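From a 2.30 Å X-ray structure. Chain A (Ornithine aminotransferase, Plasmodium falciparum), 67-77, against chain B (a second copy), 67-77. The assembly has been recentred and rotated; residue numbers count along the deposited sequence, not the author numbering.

Chain A, residues 67-77: ILNAMINQAKK
Chain B (67-77) ILNAMINQAKK

What lies at the apolar centre? Two copies of one helix meet there, and each central residue faces its own counterpart. I72(A) CG1 is 3.8 Å from I72(B) CG1, and M71(A) CE comes within 3.4 Å of M71(B) CE, a tight methyl-to-methyl approach. The isoleucines are m at chi1 and t at chi2; their CA-to-CB bonds point sideways, yet their ends come nearer the partner. The CA-to-CB bond of each methionine points toward the other helix, t at chi1 and chi2, with chi3 near 97°, between wells.

How do the backbones run beneath this pairing? Both stretches are helical, with phi/psi mostly near -62/-42, and their N-to-C directions lie 174° apart, almost exactly antiparallel, with axes 11.0 Å apart at closest approach. The CA atoms of I72(A) and I72(B) are 7.2 Å apart, as are those of L68(A) and A75(B); the reciprocal pair, A75(A) CA and L68(B) CA, stands at 7.1 Å. Within each helix, hydrogen bonds such as A75(A) N to M71(A) O and A75(B) N to M71(B) O, both 2.8 Å, hold the turns.

What fills the space beside the centre? The small side chain of A75(A) or A75(B) receives two larger ones. A75(B) CB lies 3.6 Å from M71(A) CE and 3.8 Å from L68(A) CD1; A75(A) CB meets M71(B) CE and L68(B) CD1 at the same respective distances. The CA-to-CB bonds of L68(A) and L68(B) point toward the partner, t at chi1 and p at chi2.

Where does the contact turn polar? At K76(A) and K76(B), whose aliphatic stems pack while their ends lead away: K76(B) CG is 3.8 Å from L68(A) CD2, and K76(A) CG is 3.8 Å from L68(B) CD2. The lysines run m, t, m, t from chi1 to chi4. No hydrogen bond crosses between the stretches; together the stretches bury 404 Å², and the closest contacts across them are all between carbon atoms.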

# COMPACT_ATOMS: atom_id res chain seq x y z
N ILE A 67 17.38 11.87 0.82
CA ILE A 67 16.45 10.76 0.92
C ILE A 67 16.90 9.61 0.01
O ILE A 67 16.96 8.45 0.43
CB ILE A 67 15.02 11.20 0.61
CG1 ILE A 67 14.64 12.37 1.53
CG2 ILE A 67 14.05 10.06 0.79
CD1 ILE A 67 13.32 13.01 1.20
N LEU A 68 17.25 9.92 -1.24
CA LEU A 68 17.75 8.90 -2.14
C LEU A 68 18.94 8.16 -1.53
O LEU A 68 19.08 6.95 -1.67
CB LEU A 68 18.15 9.51 -3.48
CG LEU A 68 18.77 8.50 -4.46
CD1 LEU A 68 17.92 7.22 -4.59
CD2 LEU A 68 19.02 9.12 -5.82
N ASN A 69 19.80 8.92 -0.86
CA ASN A 69 20.97 8.35 -0.24
C ASN A 69 20.63 7.36 0.87
O ASN A 69 21.19 6.25 0.94
CB ASN A 69 21.85 9.47 0.30
CG ASN A 69 23.26 9.05 0.43
OD1 ASN A 69 23.92 8.73 -0.56
ND2 ASN A 69 23.76 9.03 1.66
N ALA A 70 19.70 7.74 1.74
CA ALA A 70 19.28 6.85 2.82
C ALA A 70 18.64 5.62 2.22
O ALA A 70 18.78 4.51 2.75
CB ALA A 70 18.32 7.56 3.77
N MET A 71 17.96 5.81 1.09
CA MET A 71 17.34 4.70 0.39
C MET A 71 18.35 3.67 -0.14
O MET A 71 18.22 2.47 0.11
CB MET A 71 16.46 5.21 -0.75
CG MET A 71 15.69 4.09 -1.48
SD MET A 71 14.53 4.73 -2.70
CE MET A 71 15.46 4.57 -4.19
N ILE A 72 19.34 4.14 -0.89
CA ILE A 72 20.36 3.25 -1.46
C ILE A 72 21.12 2.50 -0.36
O ILE A 72 21.33 1.29 -0.46
CB ILE A 72 21.35 4.04 -2.31
CG1 ILE A 72 20.63 4.68 -3.51
CG2 ILE A 72 22.49 3.15 -2.77
CD1 ILE A 72 21.52 5.61 -4.31
N ASN A 73 21.48 3.21 0.70
CA ASN A 73 22.18 2.61 1.82
C ASN A 73 21.43 1.46 2.49
O ASN A 73 22.02 0.43 2.79
CB ASN A 73 22.54 3.69 2.86
CG ASN A 73 23.69 4.55 2.41
OD1 ASN A 73 24.41 4.20 1.47
ND2 ASN A 73 23.89 5.68 3.08
N GLN A 74 20.14 1.65 2.73
CA GLN A 74 19.35 0.59 3.34
C GLN A 74 19.06 -0.49 2.32
O GLN A 74 19.08 -1.67 2.64
CB GLN A 74 18.06 1.13 3.94
CG GLN A 74 17.18 0.06 4.54
CD GLN A 74 17.90 -0.67 5.65
OE1 GLN A 74 18.58 -0.06 6.46
NE2 GLN A 74 17.75 -1.98 5.68
N ALA A 75 18.81 -0.09 1.07
CA ALA A 75 18.47 -1.07 0.04
C ALA A 75 19.60 -2.07 -0.27
O ALA A 75 19.33 -3.20 -0.72
CB ALA A 75 18.01 -0.38 -1.23
N LYS A 76 20.85 -1.64 -0.06
CA LYS A 76 22.01 -2.53 -0.24
C LYS A 76 22.03 -3.58 0.85
O LYS A 76 22.42 -4.72 0.61
CB LYS A 76 23.33 -1.74 -0.20
CG LYS A 76 23.65 -0.89 -1.44
CD LYS A 76 24.93 -0.08 -1.23
CE LYS A 76 25.00 0.46 0.20
NZ LYS A 76 26.22 1.30 0.46
N LYS A 77 21.62 -3.20 2.05
CA LYS A 77 21.65 -4.11 3.19
C LYS A 77 20.47 -5.09 3.25
O LYS A 77 20.66 -6.31 3.34
CB LYS A 77 21.74 -3.30 4.49
CG LYS A 77 23.06 -2.59 4.68
CD LYS A 77 22.94 -1.29 5.48
CE LYS A 77 22.62 -1.54 6.94
NZ LYS A 77 22.79 -0.28 7.72
N ILE B 67 17.86 -5.33 -9.76
CA ILE B 67 16.68 -4.61 -9.30
C ILE B 67 17.07 -3.31 -8.59
O ILE B 67 16.51 -2.25 -8.88
CB ILE B 67 15.81 -5.48 -8.41
CG1 ILE B 67 15.48 -6.78 -9.15
CG2 ILE B 67 14.53 -4.74 -8.03
CD1 ILE B 67 14.75 -7.82 -8.30
N LEU B 68 18.05 -3.38 -7.68
CA LEU B 68 18.52 -2.17 -7.01
C LEU B 68 18.99 -1.13 -8.04
O LEU B 68 18.80 0.08 -7.87
CB LEU B 68 19.64 -2.48 -6.03
CG LEU B 68 20.30 -1.25 -5.41
CD1 LEU B 68 19.28 -0.30 -4.80
CD2 LEU B 68 21.33 -1.65 -4.37
N ASN B 69 19.62 -1.61 -9.10
CA ASN B 69 20.12 -0.73 -10.13
C ASN B 69 19.00 -0.01 -10.87
O ASN B 69 19.05 1.21 -11.06
CB ASN B 69 20.99 -1.50 -11.12
CG ASN B 69 21.93 -0.59 -11.89
OD1 ASN B 69 22.76 0.10 -11.30
ND2 ASN B 69 21.77 -0.55 -13.20
N ALA B 70 17.99 -0.76 -11.29
CA ALA B 70 16.84 -0.16 -11.95
C ALA B 70 16.19 0.84 -11.03
O ALA B 70 15.69 1.85 -11.47
CB ALA B 70 15.83 -1.23 -12.36
N MET B 71 16.22 0.55 -9.73
CA MET B 71 15.62 1.43 -8.73
C MET B 71 16.33 2.77 -8.64
O MET B 71 15.69 3.83 -8.69
CB MET B 71 15.57 0.74 -7.36
CG MET B 71 14.86 1.57 -6.28
SD MET B 71 14.63 0.66 -4.72
CE MET B 71 16.06 1.21 -3.80
N ILE B 72 17.65 2.72 -8.50
CA ILE B 72 18.46 3.95 -8.36
C ILE B 72 18.33 4.82 -9.61
O ILE B 72 18.15 6.04 -9.52
CB ILE B 72 19.94 3.62 -8.11
CG1 ILE B 72 20.11 2.90 -6.77
CG2 ILE B 72 20.79 4.88 -8.13
CD1 ILE B 72 21.52 2.38 -6.55
N ASN B 73 18.39 4.18 -10.78
CA ASN B 73 18.24 4.86 -12.04
C ASN B 73 16.93 5.63 -12.18
O ASN B 73 16.94 6.77 -12.61
CB ASN B 73 18.42 3.87 -13.19
CG ASN B 73 19.87 3.50 -13.39
OD1 ASN B 73 20.76 4.17 -12.88
ND2 ASN B 73 20.11 2.43 -14.14
N GLN B 74 15.82 4.99 -11.82
CA GLN B 74 14.54 5.68 -11.90
C GLN B 74 14.40 6.69 -10.77
O GLN B 74 13.86 7.79 -10.97
CB GLN B 74 13.39 4.69 -11.91
CG GLN B 74 12.03 5.34 -11.95
CD GLN B 74 11.85 6.19 -13.19
OE1 GLN B 74 12.17 5.78 -14.30
NE2 GLN B 74 11.30 7.38 -12.99
N ALA B 75 14.91 6.33 -9.59
CA ALA B 75 14.78 7.23 -8.43
C ALA B 75 15.51 8.57 -8.60
O ALA B 75 15.10 9.59 -8.02
CB ALA B 75 15.22 6.53 -7.15
N LYS B 76 16.58 8.58 -9.40
CA LYS B 76 17.30 9.83 -9.71
C LYS B 76 16.47 10.74 -10.60
O LYS B 76 16.56 11.96 -10.51
CB LYS B 76 18.63 9.55 -10.40
CG LYS B 76 19.73 8.98 -9.51
CD LYS B 76 20.97 8.60 -10.35
CE LYS B 76 20.55 8.00 -11.70
NZ LYS B 76 21.70 7.63 -12.57
N LYS B 77 15.66 10.14 -11.47
CA LYS B 77 14.87 10.89 -12.44
C LYS B 77 13.54 11.42 -11.88
O LYS B 77 13.25 12.62 -12.00
CB LYS B 77 14.62 10.03 -13.68
CG LYS B 77 15.86 9.83 -14.54
CD LYS B 77 15.84 8.51 -15.29
CE LYS B 77 14.83 8.48 -16.42
NZ LYS B 77 15.03 7.27 -17.28